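Local coordinates for protein beta-glucanase (Podospora anserina, PDB 4LE3) that probably hydrolyses beta-glucans, as a member of glycoside hydrolase family 131 with a concanavalin-like catalytic domain, at residues Gln75-Thr80 / Glu211-Gly216. Residues are numbered along the deposited sequence; the frame is centred on the assembly and turned at random.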
ATOM      1  N   GLN A  75       5.511  18.848   7.474  1.00 24.99           N
ATOM      2  CA  GLN A  75       5.704  18.727   6.025  1.00 24.81           C
ATOM      3  C   GLN A  75       4.493  19.278   5.294  1.00 23.13           C
ATOM      4  O   GLN A  75       3.427  19.415   5.887  1.00 25.62           O
ATOM      5  CB  GLN A  75       5.894  17.263   5.634  1.00 22.44           C
ATOM      6  CG  GLN A  75       7.027  16.609   6.376  1.00 24.27           C
ATOM      7  CD  GLN A  75       7.221  15.163   5.998  1.00 22.73           C
ATOM      8  OE1 GLN A  75       6.260  14.422   5.759  1.00 20.07           O
ATOM      9  NE2 GLN A  75       8.474  14.740   5.969  1.00 25.51           N
ATOM     10  N   ASN A  76       4.651  19.565   4.002  1.00 24.03           N
ATOM     11  CA  ASN A  76       3.562  20.113   3.188  1.00 24.70           C
ATOM     12  C   ASN A  76       2.807  19.074   2.360  1.00 22.25           C
ATOM     13  O   ASN A  76       1.925  19.422   1.587  1.00 22.84           O
ATOM     14  CB  ASN A  76       4.102  21.206   2.268  1.00 29.70           C
ATOM     15  CG  ASN A  76       5.292  20.747   1.478  1.00 34.18           C
ATOM     16  OD1 ASN A  76       5.201  19.816   0.660  1.00 37.72           O
ATOM     17  ND2 ASN A  76       6.436  21.389   1.716  1.00 38.29           N
ATOM     18  N   MET A  77       3.172  17.804   2.509  1.00 20.19           N
ATOM     19  CA  MET A  77       2.480  16.713   1.812  1.00 19.38           C
ATOM     20  C   MET A  77       1.584  16.034   2.872  1.00 17.13           C
ATOM     21  O   MET A  77       1.937  16.012   4.055  1.00 16.64           O
ATOM     22  CB  MET A  77       3.469  15.636   1.296  1.00 22.55           C
ATOM     23  CG  MET A  77       4.756  16.115   0.619  1.00 29.78           C
ATOM     24  SD  MET A  77       6.060  16.460   1.818  1.00 37.96           S
ATOM     25  CE  MET A  77       6.858  14.903   1.968  1.00 34.38           C
ATOM     26  N   ARG A  78       0.437  15.507   2.460  1.00 17.04           N
ATOM     27  CA  ARG A  78      -0.438  14.783   3.385  1.00 16.67           C
ATOM     28  C   ARG A  78       0.011  13.324   3.398  1.00 16.18           C
ATOM     29  O   ARG A  78       0.296  12.754   2.350  1.00 15.13           O
ATOM     30  CB  ARG A  78      -1.881  14.812   2.921  1.00 17.85           C
ATOM     31  CG  ARG A  78      -2.460  16.188   2.834  1.00 20.38           C
ATOM     32  CD  ARG A  78      -3.625  16.130   1.853  1.00 25.51           C
ATOM     33  NE  ARG A  78      -4.821  15.973   2.614  1.00 25.26           N
ATOM     34  CZ  ARG A  78      -6.042  15.760   2.147  1.00 21.20           C
ATOM     35  NH1 ARG A  78      -6.314  15.641   0.847  1.00 22.68           N
ATOM     36  NH2 ARG A  78      -7.022  15.744   3.027  1.00 22.92           N
ATOM     37  N   ARG A  79       0.051  12.739   4.588  1.00 15.88           N
ATOM     38  CA  ARG A  79       0.477  11.358   4.744  1.00 13.87           C
ATOM     39  C   ARG A  79      -0.264  10.635   5.854  1.00 13.42           C
ATOM     40  O   ARG A  79      -0.528  11.215   6.886  1.00 11.99           O
ATOM     41  CB  ARG A  79       1.969  11.318   5.115  1.00 14.33           C
ATOM     42  CG  ARG A  79       2.872  12.068   4.170  1.00 17.84           C
ATOM     43  CD  ARG A  79       4.283  12.126   4.718  1.00 18.25           C
ATOM     44  NE  ARG A  79       4.948  10.832   4.546  1.00 19.83           N
ATOM     45  CZ  ARG A  79       6.248  10.656   4.701  1.00 17.71           C
ATOM     46  NH1 ARG A  79       7.011  11.691   5.039  1.00 17.91           N
ATOM     47  NH2 ARG A  79       6.782   9.458   4.499  1.00 18.27           N
ATOM     48  N   THR A  80      -0.538   9.349   5.629  1.00 13.26           N
ATOM     49  CA  THR A  80      -1.108   8.460   6.639  1.00 10.97           C
ATOM     50  C   THR A  80      -0.458   7.157   6.193  1.00 10.01           C
ATOM     51  O   THR A  80      -0.783   6.613   5.116  1.00  9.83           O
ATOM     52  CB  THR A  80      -2.616   8.283   6.562  1.00 12.73           C
ATOM     53  OG1 THR A  80      -3.252   9.512   6.905  1.00 13.67           O
ATOM     54  CG2 THR A  80      -3.056   7.216   7.574  1.00 13.33           C
ATOM     55  N   GLU A 211       0.325  12.327  -0.374  1.00 13.45           N
ATOM     56  CA  GLU A 211      -0.250  13.132  -1.438  1.00 12.10           C
ATOM     57  C   GLU A 211       0.477  14.482  -1.517  1.00 12.81           C
ATOM     58  O   GLU A 211       0.515  15.219  -0.558  1.00 14.93           O
ATOM     59  CB  GLU A 211      -1.751  13.408  -1.186  1.00 13.40           C
ATOM     60  CG  GLU A 211      -2.396  14.225  -2.307  1.00 12.15           C
ATOM     61  CD  GLU A 211      -3.878  14.533  -2.048  1.00 13.62           C
ATOM     62  OE1 GLU A 211      -4.224  14.835  -0.889  1.00 16.90           O
ATOM     63  OE2 GLU A 211      -4.676  14.467  -2.999  1.00 14.25           O
ATOM     64  N   LEU A 212       1.039  14.795  -2.672  1.00 14.29           N
ATOM     65  CA  LEU A 212       1.745  16.062  -2.865  1.00 14.60           C
ATOM     66  C   LEU A 212       0.737  17.197  -3.057  1.00 14.93           C
ATOM     67  O   LEU A 212      -0.367  16.985  -3.540  1.00 15.24           O
ATOM     68  CB  LEU A 212       2.597  15.979  -4.130  1.00 17.57           C
ATOM     69  CG  LEU A 212       4.107  15.717  -4.060  1.00 21.60           C
ATOM     70  CD1 LEU A 212       4.455  14.893  -2.867  1.00 22.93           C
ATOM     71  CD2 LEU A 212       4.567  15.098  -5.346  1.00 24.07           C
ATOM     72  N   PRO A 213       1.109  18.418  -2.668  1.00 15.38           N
ATOM     73  CA  PRO A 213       0.193  19.555  -2.854  1.00 16.24           C
ATOM     74  C   PRO A 213       0.280  20.003  -4.323  1.00 17.91           C
ATOM     75  O   PRO A 213       1.185  19.598  -5.051  1.00 17.44           O
ATOM     76  CB  PRO A 213       0.762  20.609  -1.912  1.00 15.45           C
ATOM     77  CG  PRO A 213       2.237  20.343  -1.960  1.00 16.75           C
ATOM     78  CD  PRO A 213       2.288  18.806  -1.886  1.00 15.04           C
ATOM     79  N   ARG A 214      -0.692  20.790  -4.780  1.00 19.28           N
ATOM     80  CA  ARG A 214      -0.653  21.339  -6.137  1.00 17.91           C
ATOM     81  C   ARG A 214      -1.387  22.657  -6.054  1.00 17.99           C
ATOM     82  O   ARG A 214      -2.520  22.720  -5.567  1.00 15.36           O
ATOM     83  CB  ARG A 214      -1.350  20.463  -7.186  1.00 18.15           C
ATOM     84  CG  ARG A 214      -1.253  21.094  -8.600  1.00 18.20           C
ATOM     85  CD  ARG A 214      -1.865  20.262  -9.736  1.00 17.99           C
ATOM     86  NE  ARG A 214      -1.071  19.066 -10.026  1.00 21.52           N
ATOM     87  CZ  ARG A 214       0.045  19.068 -10.745  1.00 22.86           C
ATOM     88  NH1 ARG A 214       0.497  20.208 -11.271  1.00 23.50           N
ATOM     89  NH2 ARG A 214       0.729  17.936 -10.912  1.00 22.21           N
ATOM     90  N   SER A 215      -0.717  23.702  -6.519  1.00 18.33           N
ATOM     91  CA  SER A 215      -1.268  25.048  -6.504  1.00 20.64           C
ATOM     92  C   SER A 215      -2.712  25.103  -7.018  1.00 19.34           C
ATOM     93  O   SER A 215      -3.012  24.642  -8.115  1.00 19.37           O
ATOM     94  CB  SER A 215      -0.367  25.949  -7.351  1.00 21.80           C
ATOM     95  OG  SER A 215      -0.925  27.244  -7.468  1.00 28.55           O
ATOM     96  N   GLY A 216      -3.597  25.645  -6.194  1.00 21.12           N
ATOM     97  CA  GLY A 216      -4.996  25.791  -6.569  1.00 22.13           C
ATOM     98  C   GLY A 216      -5.919  24.629  -6.241  1.00 23.49           C
ATOM     99  O   GLY A 216      -7.085  24.641  -6.639  1.00 23.84           O
TER
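Arg78 and Glu211 face each other as an antiparallel hydrogen-bonded pair, where the start of strand 78-84 meets the end of strand 209-211. Two backbone bonds close the ring: Arg78 N donates to Glu211 O at 3.0 Å, and Glu211 N returns to Arg78 O at 2.8 Å.

The same two residues are tied again by a salt bridge, their side chains running alongside each other on one face of the sheet. Arg78 NH1 reaches the syn lone pair of Glu211 OE1 at 2.8 Å, with an N-H...O angle of 148°. The Glu211 chain is extended as far as its carboxylate, with CG anti to the backbone N (chi1 -179°), whereas the Arg78 chain bends at chi3 (96°); the guanidinium and carboxylate planes are nearly coplanar, with OE1 somewhat tilted from the guanidinium plane. Glu211 OE1 also lies 3.1 Å from Arg78 CD, touching the aliphatic part of the chain beside the guanidinium. This buried guanidinium also donates to the backbone carbonyls of Asp67, through NH2, and Ser220, through NH1; such bonding should restrict its rotation.

Van der Waals packing continues beyond the paired residues, on the loop side. Met77 CG makes an apolar contact of 3.7 Å with Leu212 CD1, the two chains lying side by side and pointing the same way, while Pro213 CD stands 3.5 Å from the carbonyl O of Asn76. Asn76 OD1 is a looser neighbour of the proline, 4.0 Å from Pro213 CG.

Within 75-80, Gln75 OE1 accepts an in-plane bond from Arg79 NH1 at 2.9 Å, linking the loop to the strand it enters. Together these contacts join the start of strand 78-84 to the end of strand 209-211, where the chain leaves for the loop before strand 222-233, in one of the two large sheets of the concanavalin-like beta-sandwich (jelly-roll) fold expected for this glycoside hydrolase clan.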